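Local coordinates for tryptophan synthase alpha-subunit (Pyrococcus furiosus, PDB 1GEQ), which catalyses the aldol cleavage of indoleglycerol phosphate to indole and glyceraldehyde 3-phosphate, the alpha reaction in the last step of tryptophan biosynthesis, at residues 13-18 with 55-60; 86-91 with 113-118; 160-165 with 181-186. All coordinates share one frame; numbering follows the deposited sequence.

Contact 1. Residues 13-18 with 55-60; sequences AGDPDK and HYRALK
Both carboxylate oxygens of Asp15 are gripped by one guanidinium, that of Arg57, in a side-on salt bridge. Arg57 NE gives its N-H to Asp15 OD2 at 2.9 Å, almost straight at 171° and within the guanidinium plane. The second arm runs from Arg57 NH2 to Asp15 OD1, also 2.9 Å; here the acceptor offers its syn lone pair, and the oxygen sits somewhat out of the guanidinium plane. The two planes are turned 40° against each other, and NE meets OD2 on its syn side but out of the carboxylate plane. A bend at chi3 of Arg57 (-66°) folds the guanidinium so that its NE edge faces the acid. An alanine in place of Arg57 would probably cost the Asp15 carboxylate the counter-charge of this bridge and let it turn.

In this TIM barrel, residues 13-18 form the loop that leaves strand 6-12 and enters helix 18-28, and the bridge ties that loop to the last turns of helix 49-60. Asp17 takes the N-cap position of helix 18-28, and a cis peptide bond precedes Pro16.

Beside the salt bridge the packing is close and mostly backbone. Ala58 CB lies 3.5 Å from Ala13 O, and Ala58 CA directs a C-H toward Gly14 O at 3.4 Å. Gly14 has backbone angles at which a CB would press on the carbonyl oxygen of Ala13. One water donates to Gly14 O (2.7 Å) and to Ala58 O (3.1 Å), linking the two carbonyls, and Ile227 of helix 221-230 packs on Asp15.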
loop_
_atom_site.group_PDB
_atom_site.type_symbol
_atom_site.label_atom_id
_atom_site.label_comp_id
_atom_site.label_asym_id
_atom_site.label_seq_id
_atom_site.Cartn_x
_atom_site.Cartn_y
_atom_site.Cartn_z
ATOM N N ALA A 13 9.516 1.212 -3.566
ATOM C CA ALA A 13 10.530 0.371 -4.203
ATOM C C ALA A 13 11.706 1.226 -4.686
ATOM O O ALA A 13 11.514 2.277 -5.300
ATOM C CB ALA A 13 9.920 -0.393 -5.382
ATOM N N GLY A 14 12.921 0.774 -4.384
ATOM C CA GLY A 14 14.112 1.491 -4.816
ATOM C C GLY A 14 14.539 2.659 -3.951
ATOM O O GLY A 14 15.375 3.464 -4.363
ATOM N N ASP A 15 13.982 2.758 -2.747
ATOM C CA ASP A 15 14.324 3.848 -1.829
ATOM C C ASP A 15 15.081 3.304 -0.615
ATOM O O ASP A 15 14.473 2.709 0.276
ATOM C CB ASP A 15 13.041 4.553 -1.363
ATOM C CG ASP A 15 13.308 5.679 -0.377
ATOM O OD1 ASP A 15 12.347 6.107 0.295
ATOM O OD2 ASP A 15 14.461 6.145 -0.275
ATOM N N PRO A 16 16.408 3.522 -0.541
ATOM C CA PRO A 16 17.327 4.218 -1.457
ATOM C C PRO A 16 17.772 3.415 -2.682
ATOM O O PRO A 16 18.273 3.984 -3.655
ATOM C CB PRO A 16 18.504 4.556 -0.551
ATOM C CG PRO A 16 18.592 3.329 0.293
ATOM C CD PRO A 16 17.130 3.117 0.683
ATOM N N ASP A 17 17.622 2.096 -2.622
ATOM C CA ASP A 17 17.997 1.223 -3.731
ATOM C C ASP A 17 17.233 -0.099 -3.633
ATOM O O ASP A 17 16.712 -0.434 -2.574
ATOM C CB ASP A 17 19.523 0.999 -3.749
ATOM C CG ASP A 17 20.083 0.587 -2.402
ATOM O OD1 ASP A 17 19.833 -0.553 -1.966
ATOM O OD2 ASP A 17 20.779 1.411 -1.775
ATOM N N LYS A 18 17.165 -0.847 -4.732
ATOM C CA LYS A 18 16.410 -2.099 -4.746
ATOM C C LYS A 18 16.857 -3.137 -3.722
ATOM O O LYS A 18 16.030 -3.895 -3.211
ATOM C CB LYS A 18 16.422 -2.720 -6.147
ATOM C CG LYS A 18 17.758 -3.282 -6.591
ATOM C CD LYS A 18 17.623 -3.997 -7.932
ATOM C CE LYS A 18 18.908 -4.742 -8.270
ATOM N NZ LYS A 18 18.809 -5.453 -9.572
ATOM N N HIS A 55 9.475 8.902 -3.552
ATOM C CA HIS A 55 9.389 8.602 -4.978
ATOM C C HIS A 55 10.552 9.306 -5.691
ATOM O O HIS A 55 11.193 8.739 -6.566
ATOM C CB HIS A 55 8.073 9.111 -5.581
ATOM C CG HIS A 55 6.892 8.229 -5.328
ATOM N ND1 HIS A 55 6.062 7.786 -6.334
ATOM C CD2 HIS A 55 6.384 7.726 -4.175
ATOM C CE1 HIS A 55 5.094 7.053 -5.818
ATOM N NE2 HIS A 55 5.265 6.999 -4.510
ATOM N N TYR A 56 10.790 10.558 -5.313
ATOM C CA TYR A 56 11.860 11.359 -5.901
ATOM C C TYR A 56 13.235 10.742 -5.635
ATOM O O TYR A 56 14.072 10.667 -6.535
ATOM C CB TYR A 56 11.794 12.783 -5.340
ATOM C CG TYR A 56 10.454 13.454 -5.567
ATOM C CD1 TYR A 56 10.048 14.529 -4.775
ATOM C CD2 TYR A 56 9.584 13.004 -6.565
ATOM C CE1 TYR A 56 8.807 15.133 -4.966
ATOM C CE2 TYR A 56 8.346 13.599 -6.764
ATOM C CZ TYR A 56 7.963 14.662 -5.964
ATOM O OH TYR A 56 6.734 15.249 -6.163
ATOM N N ARG A 57 13.471 10.292 -4.406
ATOM C CA ARG A 57 14.746 9.673 -4.065
ATOM C C ARG A 57 14.972 8.444 -4.931
ATOM O O ARG A 57 16.019 8.312 -5.566
ATOM C CB ARG A 57 14.782 9.255 -2.591
ATOM C CG ARG A 57 14.943 10.384 -1.595
ATOM C CD ARG A 57 15.382 9.845 -0.234
ATOM N NE ARG A 57 14.354 9.018 0.386
ATOM C CZ ARG A 57 13.345 9.494 1.113
ATOM N NH1 ARG A 57 13.235 10.798 1.318
ATOM N NH2 ARG A 57 12.442 8.669 1.622
ATOM N N ALA A 58 13.986 7.549 -4.959
ATOM C CA ALA A 58 14.085 6.319 -5.737
ATOM C C ALA A 58 14.392 6.580 -7.201
ATOM O O ALA A 58 15.239 5.906 -7.790
ATOM C CB ALA A 58 12.793 5.508 -5.613
ATOM N N LEU A 59 13.694 7.546 -7.791
ATOM C CA LEU A 59 13.914 7.866 -9.187
ATOM C C LEU A 59 15.294 8.481 -9.380
ATOM O O LEU A 59 15.979 8.179 -10.357
ATOM C CB LEU A 59 12.819 8.805 -9.699
ATOM C CG LEU A 59 11.444 8.141 -9.863
ATOM C CD1 LEU A 59 10.435 9.155 -10.399
ATOM C CD2 LEU A 59 11.563 6.947 -10.808
ATOM N N LYS A 60 15.708 9.334 -8.449
ATOM C CA LYS A 60 17.020 9.953 -8.548
ATOM C C LYS A 60 18.134 8.915 -8.496
ATOM O O LYS A 60 19.141 9.042 -9.197
ATOM C CB LYS A 60 17.221 10.981 -7.435
ATOM C CG LYS A 60 16.602 12.324 -7.742
ATOM C CD LYS A 60 17.095 12.831 -9.086
ATOM C CE LYS A 60 17.727 14.205 -8.971
ATOM N NZ LYS A 60 18.271 14.644 -10.287
HETATM O O HOH W 1 16.443 3.218 -6.842
#

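Contact 2. Residues 86-91 with 113-118; sequences MTYYNP and LVVDLP
Met86 and Leu113 pair as neighbours on adjacent parallel strands, followed by Thr87 with Val114. The backbone ladder has two bonds: Thr87 N to Leu113 O at 2.9 Å, and Val115 N to Thr87 O, also 2.9 Å. Beyond the strand ends a side chain takes over the bonding. Asp116 OD1 accepts the N-H of Tyr89 at 2.6 Å on its syn lone pair. Its CG sits between the backbone N and the carbonyl carbon (chi1 59°), which turns the carboxylate back toward residues 88-89. The other oxygen, Asp116 OD2, accepts a hydrogen bond from a water that in turn accepts from Asn90 N, a second link to the start of helix 89-95.

Two CH-pi contacts carry the aromatic part. Val115 CB stands 4.2 Å from the centroid of the Tyr88 ring, only 3° off its normal, while Asp116 OD2 lies at the edge of the same ring. Pro118 CD covers a face of the Tyr89 ring, offset toward the rim, 3.7 Å from Tyr89 CD2.

The remaining contacts are aliphatic. Met86, extended, runs alongside Leu113 and brings CE to Val115 CG2, 3.7 Å away. Leu117 CD1 and Val114 CG1 meet the Tyr89 ring obliquely.

Tyr88 OH is hydrogen-bonded to the catalytic Asp47 and to the N-H of Ala46, so the ring that Val115 backs is likely to help position this active-site acid. Strands 83-87 and 111-114 are flanked in the barrel by strands 35-38 and 135-140, and Phe125 of helix 122-132 closes over Val114 and Leu117.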
loop_
_atom_site.group_PDB
_atom_site.type_symbol
_atom_site.label_atom_id
_atom_site.label_comp_id
_atom_site.label_asym_id
_atom_site.label_seq_id
_atom_site.Cartn_x
_atom_site.Cartn_y
_atom_site.Cartn_z
ATOM N N MET A 86 1.493 -1.056 -5.323
ATOM C CA MET A 86 0.798 0.226 -5.424
ATOM C C MET A 86 1.465 1.041 -6.533
ATOM O O MET A 86 2.691 1.203 -6.553
ATOM C CB MET A 86 0.866 0.971 -4.090
ATOM C CG MET A 86 -0.001 2.215 -4.028
ATOM S SD MET A 86 0.046 3.004 -2.401
ATOM C CE MET A 86 -0.548 4.672 -2.786
ATOM N N THR A 87 0.666 1.566 -7.452
ATOM C CA THR A 87 1.239 2.310 -8.563
ATOM C C THR A 87 0.293 3.324 -9.177
ATOM O O THR A 87 -0.922 3.242 -9.010
ATOM C CB THR A 87 1.657 1.339 -9.694
ATOM O OG1 THR A 87 2.323 2.054 -10.746
ATOM C CG2 THR A 87 0.425 0.660 -10.269
ATOM N N TYR A 88 0.871 4.284 -9.890
ATOM C CA TYR A 88 0.081 5.268 -10.605
ATOM C C TYR A 88 -0.193 4.596 -11.954
ATOM O O TYR A 88 0.484 3.626 -12.305
ATOM C CB TYR A 88 0.863 6.575 -10.766
ATOM C CG TYR A 88 0.771 7.434 -9.529
ATOM C CD1 TYR A 88 1.446 7.085 -8.356
ATOM C CD2 TYR A 88 -0.038 8.569 -9.510
ATOM C CE1 TYR A 88 1.316 7.842 -7.201
ATOM C CE2 TYR A 88 -0.175 9.336 -8.351
ATOM C CZ TYR A 88 0.500 8.967 -7.204
ATOM O OH TYR A 88 0.367 9.734 -6.068
ATOM N N TYR A 89 -1.173 5.098 -12.702
ATOM C CA TYR A 89 -1.559 4.488 -13.979
ATOM C C TYR A 89 -0.579 4.588 -15.153
ATOM O O TYR A 89 -0.488 3.656 -15.956
ATOM C CB TYR A 89 -2.924 5.030 -14.421
ATOM C CG TYR A 89 -3.607 4.196 -15.493
ATOM C CD1 TYR A 89 -3.798 2.830 -15.311
ATOM C CD2 TYR A 89 -4.089 4.777 -16.664
ATOM C CE1 TYR A 89 -4.461 2.057 -16.262
ATOM C CE2 TYR A 89 -4.757 4.014 -17.627
ATOM C CZ TYR A 89 -4.937 2.654 -17.415
ATOM O OH TYR A 89 -5.591 1.890 -18.356
ATOM N N ASN A 90 0.137 5.702 -15.261
ATOM C CA ASN A 90 1.085 5.902 -16.359
ATOM C C ASN A 90 1.964 4.685 -16.662
ATOM O O ASN A 90 1.974 4.188 -17.783
ATOM C CB ASN A 90 1.959 7.130 -16.078
ATOM C CG ASN A 90 3.020 7.357 -17.145
ATOM O OD1 ASN A 90 2.711 7.489 -18.330
ATOM N ND2 ASN A 90 4.279 7.405 -16.725
ATOM N N PRO A 91 2.712 4.193 -15.667
ATOM C CA PRO A 91 3.582 3.029 -15.881
ATOM C C PRO A 91 2.838 1.814 -16.463
ATOM O O PRO A 91 3.191 1.304 -17.529
ATOM C CB PRO A 91 4.119 2.743 -14.483
ATOM C CG PRO A 91 4.111 4.097 -13.829
ATOM C CD PRO A 91 2.789 4.650 -14.269
ATOM N N LEU A 113 -3.078 -1.965 -6.531
ATOM C CA LEU A 113 -3.781 -0.730 -6.248
ATOM C C LEU A 113 -3.294 0.325 -7.232
ATOM O O LEU A 113 -2.112 0.680 -7.239
ATOM C CB LEU A 113 -3.500 -0.276 -4.814
ATOM C CG LEU A 113 -3.938 1.143 -4.417
ATOM C CD1 LEU A 113 -5.408 1.382 -4.739
ATOM C CD2 LEU A 113 -3.695 1.331 -2.930
ATOM N N VAL A 114 -4.201 0.796 -8.078
ATOM C CA VAL A 114 -3.869 1.826 -9.049
ATOM C C VAL A 114 -4.462 3.116 -8.498
ATOM O O VAL A 114 -5.674 3.328 -8.532
ATOM C CB VAL A 114 -4.464 1.508 -10.435
ATOM C CG1 VAL A 114 -3.978 2.534 -11.462
ATOM C CG2 VAL A 114 -4.047 0.113 -10.860
ATOM N N VAL A 115 -3.582 3.958 -7.974
ATOM C CA VAL A 115 -3.931 5.229 -7.360
ATOM C C VAL A 115 -4.836 6.148 -8.168
ATOM O O VAL A 115 -5.848 6.634 -7.664
ATOM C CB VAL A 115 -2.652 6.014 -7.006
ATOM C CG1 VAL A 115 -3.005 7.250 -6.208
ATOM C CG2 VAL A 115 -1.703 5.127 -6.225
ATOM N N ASP A 116 -4.464 6.387 -9.421
ATOM C CA ASP A 116 -5.226 7.282 -10.284
ATOM C C ASP A 116 -5.863 6.613 -11.502
ATOM O O ASP A 116 -5.787 7.140 -12.614
ATOM C CB ASP A 116 -4.312 8.415 -10.742
ATOM C CG ASP A 116 -3.093 7.907 -11.493
ATOM O OD1 ASP A 116 -2.750 6.718 -11.338
ATOM O OD2 ASP A 116 -2.472 8.695 -12.229
ATOM N N LEU A 117 -6.494 5.462 -11.291
ATOM C CA LEU A 117 -7.149 4.737 -12.376
ATOM C C LEU A 117 -8.389 5.491 -12.850
ATOM O O LEU A 117 -9.312 5.733 -12.069
ATOM C CB LEU A 117 -7.574 3.339 -11.907
ATOM C CG LEU A 117 -8.312 2.471 -12.938
ATOM C CD1 LEU A 117 -7.322 1.978 -13.982
ATOM C CD2 LEU A 117 -8.981 1.290 -12.257
ATOM N N PRO A 118 -8.424 5.879 -14.133
ATOM C CA PRO A 118 -9.588 6.602 -14.659
ATOM C C PRO A 118 -10.853 5.787 -14.393
ATOM O O PRO A 118 -10.896 4.588 -14.670
ATOM C CB PRO A 118 -9.260 6.726 -16.142
ATOM C CG PRO A 118 -7.749 6.861 -16.130
ATOM C CD PRO A 118 -7.354 5.786 -15.143
HETATM O O HOH W 2 -0.412 8.067 -13.729
#

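Contact 3. Residues 160-165 with 181-186; sequences VYLVSL and DLLRRA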
loop_
_atom_site.group_PDB
_atom_site.type_symbol
_atom_site.label_atom_id
_atom_site.label_comp_id
_atom_site.label_asym_id
_atom_site.label_seq_id
_atom_site.Cartn_x
_atom_site.Cartn_y
_atom_site.Cartn_z
ATOM N N VAL A 160 -10.500 -2.776 0.761
ATOM C CA VAL A 160 -10.743 -1.374 0.483
ATOM C C VAL A 160 -9.737 -0.559 1.284
ATOM O O VAL A 160 -9.593 -0.745 2.493
ATOM C CB VAL A 160 -12.180 -0.973 0.884
ATOM C CG1 VAL A 160 -12.372 0.521 0.708
ATOM C CG2 VAL A 160 -13.184 -1.747 0.020
ATOM N N TYR A 161 -9.039 0.342 0.608
ATOM C CA TYR A 161 -8.036 1.153 1.280
ATOM C C TYR A 161 -8.539 2.581 1.507
ATOM O O TYR A 161 -8.768 3.329 0.564
ATOM C CB TYR A 161 -6.748 1.138 0.448
ATOM C CG TYR A 161 -5.569 1.883 1.038
ATOM C CD1 TYR A 161 -5.356 1.930 2.414
ATOM C CD2 TYR A 161 -4.626 2.490 0.209
ATOM C CE1 TYR A 161 -4.226 2.561 2.948
ATOM C CE2 TYR A 161 -3.493 3.119 0.735
ATOM C CZ TYR A 161 -3.305 3.149 2.100
ATOM O OH TYR A 161 -2.202 3.792 2.609
ATOM N N LEU A 162 -8.727 2.934 2.772
ATOM C CA LEU A 162 -9.205 4.264 3.145
ATOM C C LEU A 162 -7.999 5.160 3.420
ATOM O O LEU A 162 -7.104 4.789 4.181
ATOM C CB LEU A 162 -10.066 4.190 4.413
ATOM C CG LEU A 162 -11.246 3.210 4.414
ATOM C CD1 LEU A 162 -12.095 3.432 5.672
ATOM C CD2 LEU A 162 -12.071 3.406 3.177
ATOM N N VAL A 163 -7.975 6.339 2.807
ATOM C CA VAL A 163 -6.857 7.249 3.018
ATOM C C VAL A 163 -7.350 8.633 3.433
ATOM O O VAL A 163 -8.534 8.949 3.289
ATOM C CB VAL A 163 -5.992 7.396 1.737
ATOM C CG1 VAL A 163 -5.338 6.064 1.387
ATOM C CG2 VAL A 163 -6.856 7.893 0.578
ATOM N N SER A 164 -6.440 9.454 3.945
ATOM C CA SER A 164 -6.786 10.805 4.375
ATOM C C SER A 164 -6.567 11.766 3.202
ATOM O O SER A 164 -5.728 11.511 2.339
ATOM C CB SER A 164 -5.904 11.198 5.564
ATOM O OG SER A 164 -6.583 12.089 6.425
ATOM N N LEU A 165 -7.306 12.880 3.183
ATOM C CA LEU A 165 -7.191 13.846 2.089
ATOM C C LEU A 165 -5.761 14.133 1.635
ATOM O O LEU A 165 -5.492 14.161 0.435
ATOM C CB LEU A 165 -7.902 15.155 2.456
ATOM C CG LEU A 165 -9.427 15.113 2.286
ATOM C CD1 LEU A 165 -10.061 16.343 2.913
ATOM C CD2 LEU A 165 -9.774 15.010 0.812
ATOM N N ASP A 181 -14.654 9.436 10.449
ATOM C CA ASP A 181 -15.984 9.397 9.856
ATOM C C ASP A 181 -15.987 8.473 8.648
ATOM O O ASP A 181 -16.927 7.695 8.445
ATOM C CB ASP A 181 -16.435 10.797 9.420
ATOM C CG ASP A 181 -17.778 10.782 8.701
ATOM O OD1 ASP A 181 -17.802 10.841 7.451
ATOM O OD2 ASP A 181 -18.816 10.689 9.390
ATOM N N LEU A 182 -14.934 8.562 7.848
ATOM C CA LEU A 182 -14.814 7.737 6.650
ATOM C C LEU A 182 -14.784 6.253 7.063
ATOM O O LEU A 182 -15.404 5.412 6.427
ATOM C CB LEU A 182 -13.522 8.081 5.911
ATOM C CG LEU A 182 -13.375 7.734 4.420
ATOM C CD1 LEU A 182 -11.908 7.457 4.114
ATOM C CD2 LEU A 182 -14.215 6.562 4.048
ATOM N N LEU A 183 -14.034 5.950 8.118
ATOM C CA LEU A 183 -13.928 4.574 8.607
ATOM C C LEU A 183 -15.282 4.064 9.112
ATOM O O LEU A 183 -15.699 2.957 8.782
ATOM C CB LEU A 183 -12.890 4.500 9.735
ATOM C CG LEU A 183 -12.754 3.157 10.478
ATOM C CD1 LEU A 183 -12.454 2.024 9.493
ATOM C CD2 LEU A 183 -11.654 3.300 11.506
ATOM N N ARG A 184 -15.968 4.883 9.907
ATOM C CA ARG A 184 -17.275 4.515 10.443
ATOM C C ARG A 184 -18.232 4.166 9.307
ATOM O O ARG A 184 -18.887 3.123 9.327
ATOM C CB ARG A 184 -17.868 5.669 11.258
ATOM C CG ARG A 184 -19.105 5.270 12.056
ATOM C CD ARG A 184 -19.951 6.473 12.461
ATOM N NE ARG A 184 -20.691 7.019 11.324
ATOM C CZ ARG A 184 -20.446 8.197 10.757
ATOM N NH1 ARG A 184 -19.472 8.971 11.217
ATOM N NH2 ARG A 184 -21.176 8.597 9.726
ATOM N N ARG A 185 -18.312 5.057 8.323
ATOM C CA ARG A 185 -19.168 4.873 7.157
ATOM C C ARG A 185 -18.784 3.612 6.392
ATOM O O ARG A 185 -19.646 2.827 5.990
ATOM C CB ARG A 185 -19.069 6.106 6.232
ATOM C CG ARG A 185 -19.959 7.270 6.659
ATOM C CD ARG A 185 -19.453 8.606 6.136
ATOM N NE ARG A 185 -19.034 8.543 4.743
ATOM C CZ ARG A 185 -17.998 9.208 4.250
ATOM N NH1 ARG A 185 -17.269 9.985 5.031
ATOM N NH2 ARG A 185 -17.688 9.100 2.974
ATOM N N ALA A 186 -17.485 3.414 6.190
ATOM C CA ALA A 186 -17.020 2.248 5.453
ATOM C C ALA A 186 -17.415 0.916 6.110
ATOM O O ALA A 186 -17.860 0.002 5.428
ATOM C CB ALA A 186 -15.508 2.316 5.277
#
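Leu162 holds CG anti to its carbonyl carbon (chi1 -54°), and with chi2 near 180° its CD1 reaches out from strand 160-163 to the backbone of the helix. Leu182 meets it with CG anti to its own backbone N (chi1 -159°), and the two leucines pass each other at a slant. Leu162 CD1 lands between Leu183 CA and Ala186 CB, 3.6 Å from each; the short side chain of Ala186 is consistent with so close an approach to the helix. Leu182 CD1 lies against Leu162 CB at 3.8 Å, and the CD2 methyls of the two leucines approach to 3.9 Å. Leu183 CD1 also approaches Leu162 CD1, at 4.1 Å.

The contact is wholly apolar except that Leu182 CD1 also packs against Val163 O, a buried carbonyl with no partner in the model. Along the helix, Asp181 binds both Arg184 and Arg185 in a salt-bridge network, its OD1 2.6 Å from Arg185 NH1.

The axes of strand 160-163 and helix 181-186 approach to 9.2 Å and run nearly antiparallel, at 157°. Val194 and Val196 of the next strand also pack on Leu162, giving the strand-to-helix layer of a beta-alpha-beta crossover in a TIM barrel.

Overall arrangement
From the N terminus the three contacts follow one another in series, none nested in or crossing another. Contact 1 closes the stretch from the loop after the first barrel strand, through strand 35-38, to the end of helix 49-60. Contact 2 then joins the third and fourth strands across helices 89-95 and 97-107, and contact 3 sets the sixth strand against helix 177-189, which follows it. Contacts 1 and 2 meet where His55 packs on Tyr88; Leu113 against Tyr161 links contacts 2 and 3 inside the same closed sheet. Contacts 1 and 3 lie on opposite sides of the chain's centre, their own centres about 28 Å apart.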